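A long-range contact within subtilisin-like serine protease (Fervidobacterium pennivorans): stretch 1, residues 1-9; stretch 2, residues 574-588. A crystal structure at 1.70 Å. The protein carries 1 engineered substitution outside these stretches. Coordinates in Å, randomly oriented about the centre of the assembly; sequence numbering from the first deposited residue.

Stretch 1 1-9: SKAKDLASL
Stretch 2 (574-588) FVVVDPLLRGVYGRV

The contact is anchored by Arg587, on a strand of stretch 2, whose long side chain (chi1 m, chi2 and chi3 t, chi4 75°) reaches the N-terminal segment. Its NH2 donates two nearly straight hydrogen bonds of 2.8 Å, to Leu6 O and to Leu9 O. Both acceptors lie near the guanidinium plane, where the N-H groups point; Ala7 O sits over a face, 3.3 Å from Arg587 NH2 at a poor angle. Helical phi/psi at 6-8 curl the chain so that one nitrogen meets both carbonyls.

Stretch 2 is a hairpin: strand 574-577, which begins earlier in the chain, pairs antiparallel with the strand that holds Arg587 and Val588, after the chain turns a corner at Tyr585. The connection opens with a type I turn from Asp578 to Leu581 (Leu581 N to Asp578 O, 2.8 Å) and runs on through Arg582 and Gly583. Asp578 braces this loop, its OD1 accepting from Arg582 N (3.0 Å) and Arg582 NE (2.8 Å), its OD2 forming a salt bridge with Arg582 NH2 (2.7 Å). Leu581 adopts left-handed angles (59/34).

Across this loop the register sets Ser1 CA 5.5 Å from Arg582 CA, Ala3 CA 5.6 Å from Leu581 CA and Leu9 CA 4.9 Å from Gly583 CA. No backbone hydrogen bonds join the stretches, so packing does the rest. Leu9 (m, t) brings CD1 to 3.9 Å from Val577 CG2 and CB to 3.8 Å from Val584 CG1. Leu6 (t, t) sets CD2 3.4 Å from Val575 CG1. Small Ala3 fits closely, its CB 3.5 Å from Leu581 CB.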

# COMPACT_ATOMS: atom_id res chain seq x y z
N SER A 1 -32.31 -0.06 -1.26
CA SER A 1 -33.74 -0.47 -1.14
C SER A 1 -33.85 -1.96 -0.82
O SER A 1 -32.90 -2.72 -1.03
CB SER A 1 -34.48 -0.17 -2.45
N LYS A 2 -35.00 -2.37 -0.30
CA LYS A 2 -35.24 -3.77 0.04
C LYS A 2 -36.36 -4.36 -0.81
O LYS A 2 -36.69 -3.83 -1.87
CB LYS A 2 -35.58 -3.90 1.53
N ALA A 3 -36.93 -5.47 -0.35
CA ALA A 3 -38.02 -6.14 -1.08
C ALA A 3 -38.60 -7.29 -0.27
O ALA A 3 -37.92 -7.91 0.55
CB ALA A 3 -37.51 -6.65 -2.42
N LYS A 4 -39.88 -7.58 -0.51
CA LYS A 4 -40.57 -8.66 0.19
C LYS A 4 -41.14 -9.68 -0.80
O LYS A 4 -41.22 -10.87 -0.50
CB LYS A 4 -41.70 -8.10 1.07
CG LYS A 4 -41.22 -7.27 2.26
CD LYS A 4 -42.39 -6.75 3.10
CE LYS A 4 -41.90 -5.95 4.30
NZ LYS A 4 -43.03 -5.49 5.17
N ASP A 5 -41.53 -9.20 -1.98
CA ASP A 5 -42.10 -10.06 -3.01
C ASP A 5 -41.23 -9.98 -4.27
O ASP A 5 -40.80 -8.90 -4.67
CB ASP A 5 -43.53 -9.62 -3.33
CG ASP A 5 -44.22 -10.57 -4.29
OD1 ASP A 5 -44.25 -11.78 -4.01
OD2 ASP A 5 -44.74 -10.10 -5.32
N LEU A 6 -40.99 -11.13 -4.90
CA LEU A 6 -40.16 -11.18 -6.10
C LEU A 6 -40.92 -10.77 -7.36
O LEU A 6 -40.36 -10.12 -8.25
CB LEU A 6 -39.59 -12.59 -6.25
CG LEU A 6 -38.31 -12.81 -7.07
CD1 LEU A 6 -37.84 -14.25 -6.91
CD2 LEU A 6 -38.57 -12.49 -8.52
N ALA A 7 -42.20 -11.13 -7.44
CA ALA A 7 -43.03 -10.81 -8.59
C ALA A 7 -43.34 -9.32 -8.70
O ALA A 7 -43.60 -8.81 -9.78
CB ALA A 7 -44.33 -11.61 -8.53
N SER A 8 -43.30 -8.63 -7.56
CA SER A 8 -43.61 -7.21 -7.54
C SER A 8 -42.41 -6.30 -7.80
O SER A 8 -42.56 -5.09 -7.98
CB SER A 8 -44.24 -6.84 -6.19
OG SER A 8 -43.34 -7.12 -5.13
N LEU A 9 -41.22 -6.89 -7.82
CA LEU A 9 -40.01 -6.11 -8.07
C LEU A 9 -39.95 -5.57 -9.49
O LEU A 9 -40.30 -6.26 -10.44
CB LEU A 9 -38.76 -6.96 -7.81
CG LEU A 9 -38.45 -7.32 -6.36
CD1 LEU A 9 -37.20 -8.19 -6.33
CD2 LEU A 9 -38.26 -6.07 -5.52
N PHE A 574 -38.41 -18.51 -13.92
CA PHE A 574 -37.01 -18.38 -13.53
C PHE A 574 -36.77 -16.88 -13.56
O PHE A 574 -37.12 -16.21 -14.53
CB PHE A 574 -36.10 -19.08 -14.54
CG PHE A 574 -34.64 -18.71 -14.41
CD1 PHE A 574 -34.01 -18.71 -13.17
CD2 PHE A 574 -33.90 -18.42 -15.55
CE1 PHE A 574 -32.65 -18.42 -13.06
CE2 PHE A 574 -32.53 -18.13 -15.45
CZ PHE A 574 -31.91 -18.13 -14.20
N VAL A 575 -36.18 -16.36 -12.50
CA VAL A 575 -35.93 -14.94 -12.40
C VAL A 575 -34.49 -14.62 -12.06
O VAL A 575 -33.89 -15.26 -11.20
CB VAL A 575 -36.80 -14.32 -11.30
CG1 VAL A 575 -36.70 -12.80 -11.34
CG2 VAL A 575 -38.24 -14.77 -11.47
N VAL A 576 -33.94 -13.62 -12.74
CA VAL A 576 -32.58 -13.16 -12.47
C VAL A 576 -32.81 -11.89 -11.67
O VAL A 576 -33.41 -10.93 -12.15
CB VAL A 576 -31.83 -12.87 -13.77
CG1 VAL A 576 -30.45 -12.32 -13.45
CG2 VAL A 576 -31.71 -14.14 -14.59
N VAL A 577 -32.34 -11.89 -10.43
CA VAL A 577 -32.58 -10.76 -9.55
C VAL A 577 -31.33 -10.13 -8.95
O VAL A 577 -30.27 -10.74 -8.90
CB VAL A 577 -33.56 -11.21 -8.42
CG1 VAL A 577 -32.91 -12.27 -7.55
CG2 VAL A 577 -34.01 -10.04 -7.59
N ASP A 578 -31.48 -8.89 -8.51
CA ASP A 578 -30.40 -8.17 -7.86
C ASP A 578 -30.23 -8.86 -6.50
O ASP A 578 -31.21 -9.20 -5.85
CB ASP A 578 -30.81 -6.70 -7.69
CG ASP A 578 -29.88 -5.94 -6.77
OD1 ASP A 578 -30.34 -5.54 -5.68
OD2 ASP A 578 -28.69 -5.76 -7.13
N PRO A 579 -28.98 -9.09 -6.07
CA PRO A 579 -28.74 -9.76 -4.79
C PRO A 579 -29.31 -9.05 -3.57
O PRO A 579 -29.55 -9.67 -2.54
CB PRO A 579 -27.22 -9.89 -4.73
CG PRO A 579 -26.72 -8.88 -5.72
CD PRO A 579 -27.73 -8.91 -6.82
N LEU A 580 -29.52 -7.74 -3.71
CA LEU A 580 -30.08 -6.92 -2.65
C LEU A 580 -31.58 -6.79 -2.83
O LEU A 580 -32.25 -6.06 -2.09
CB LEU A 580 -29.45 -5.53 -2.65
CG LEU A 580 -28.05 -5.37 -2.07
CD1 LEU A 580 -27.02 -6.11 -2.90
CD2 LEU A 580 -27.71 -3.88 -2.04
N LEU A 581 -32.11 -7.48 -3.84
CA LEU A 581 -33.54 -7.47 -4.14
C LEU A 581 -34.07 -6.08 -4.45
O LEU A 581 -35.22 -5.77 -4.13
CB LEU A 581 -34.34 -8.08 -2.99
CG LEU A 581 -33.91 -9.50 -2.60
CD1 LEU A 581 -34.77 -10.02 -1.46
CD2 LEU A 581 -34.01 -10.41 -3.82
N ARG A 582 -33.25 -5.24 -5.08
CA ARG A 582 -33.65 -3.89 -5.45
C ARG A 582 -34.55 -3.94 -6.69
O ARG A 582 -35.35 -3.03 -6.94
CB ARG A 582 -32.41 -3.02 -5.74
CG ARG A 582 -31.56 -2.68 -4.51
CD ARG A 582 -30.25 -1.99 -4.88
NE ARG A 582 -29.33 -2.90 -5.56
CZ ARG A 582 -28.09 -2.59 -5.91
NH1 ARG A 582 -27.60 -1.38 -5.65
NH2 ARG A 582 -27.32 -3.51 -6.49
N GLY A 583 -34.42 -5.02 -7.45
CA GLY A 583 -35.22 -5.18 -8.65
C GLY A 583 -34.80 -6.45 -9.35
O GLY A 583 -33.99 -7.21 -8.82
N VAL A 584 -35.35 -6.69 -10.54
CA VAL A 584 -35.02 -7.89 -11.31
C VAL A 584 -34.46 -7.51 -12.67
O VAL A 584 -34.74 -6.43 -13.20
CB VAL A 584 -36.26 -8.79 -11.51
CG1 VAL A 584 -36.82 -9.22 -10.16
CG2 VAL A 584 -37.32 -8.05 -12.31
N TYR A 585 -33.65 -8.41 -13.24
CA TYR A 585 -33.05 -8.18 -14.54
C TYR A 585 -33.82 -8.91 -15.64
O TYR A 585 -33.52 -8.77 -16.83
CB TYR A 585 -31.59 -8.63 -14.55
CG TYR A 585 -30.69 -7.80 -13.66
CD1 TYR A 585 -30.20 -8.31 -12.46
CD2 TYR A 585 -30.36 -6.48 -14.01
CE1 TYR A 585 -29.39 -7.53 -11.62
CE2 TYR A 585 -29.55 -5.70 -13.18
CZ TYR A 585 -29.07 -6.23 -11.99
OH TYR A 585 -28.26 -5.46 -11.18
N GLY A 586 -34.80 -9.71 -15.24
CA GLY A 586 -35.59 -10.44 -16.22
C GLY A 586 -36.28 -11.67 -15.66
O GLY A 586 -35.79 -12.29 -14.72
N ARG A 587 -37.43 -12.00 -16.25
CA ARG A 587 -38.20 -13.17 -15.84
C ARG A 587 -38.52 -13.99 -17.08
O ARG A 587 -38.78 -13.43 -18.14
CB ARG A 587 -39.50 -12.75 -15.15
CG ARG A 587 -39.33 -11.89 -13.91
CD ARG A 587 -40.64 -11.84 -13.13
NE ARG A 587 -40.55 -11.01 -11.93
CZ ARG A 587 -40.53 -9.68 -11.93
NH1 ARG A 587 -40.60 -9.02 -13.08
NH2 ARG A 587 -40.46 -9.02 -10.79
N VAL A 588 -38.50 -15.31 -16.94
CA VAL A 588 -38.81 -16.19 -18.07
C VAL A 588 -39.50 -17.46 -17.59
O VAL A 588 -39.26 -17.92 -16.47
CB VAL A 588 -37.52 -16.56 -18.84
CG1 VAL A 588 -36.57 -17.34 -17.93
CG2 VAL A 588 -37.85 -17.36 -20.09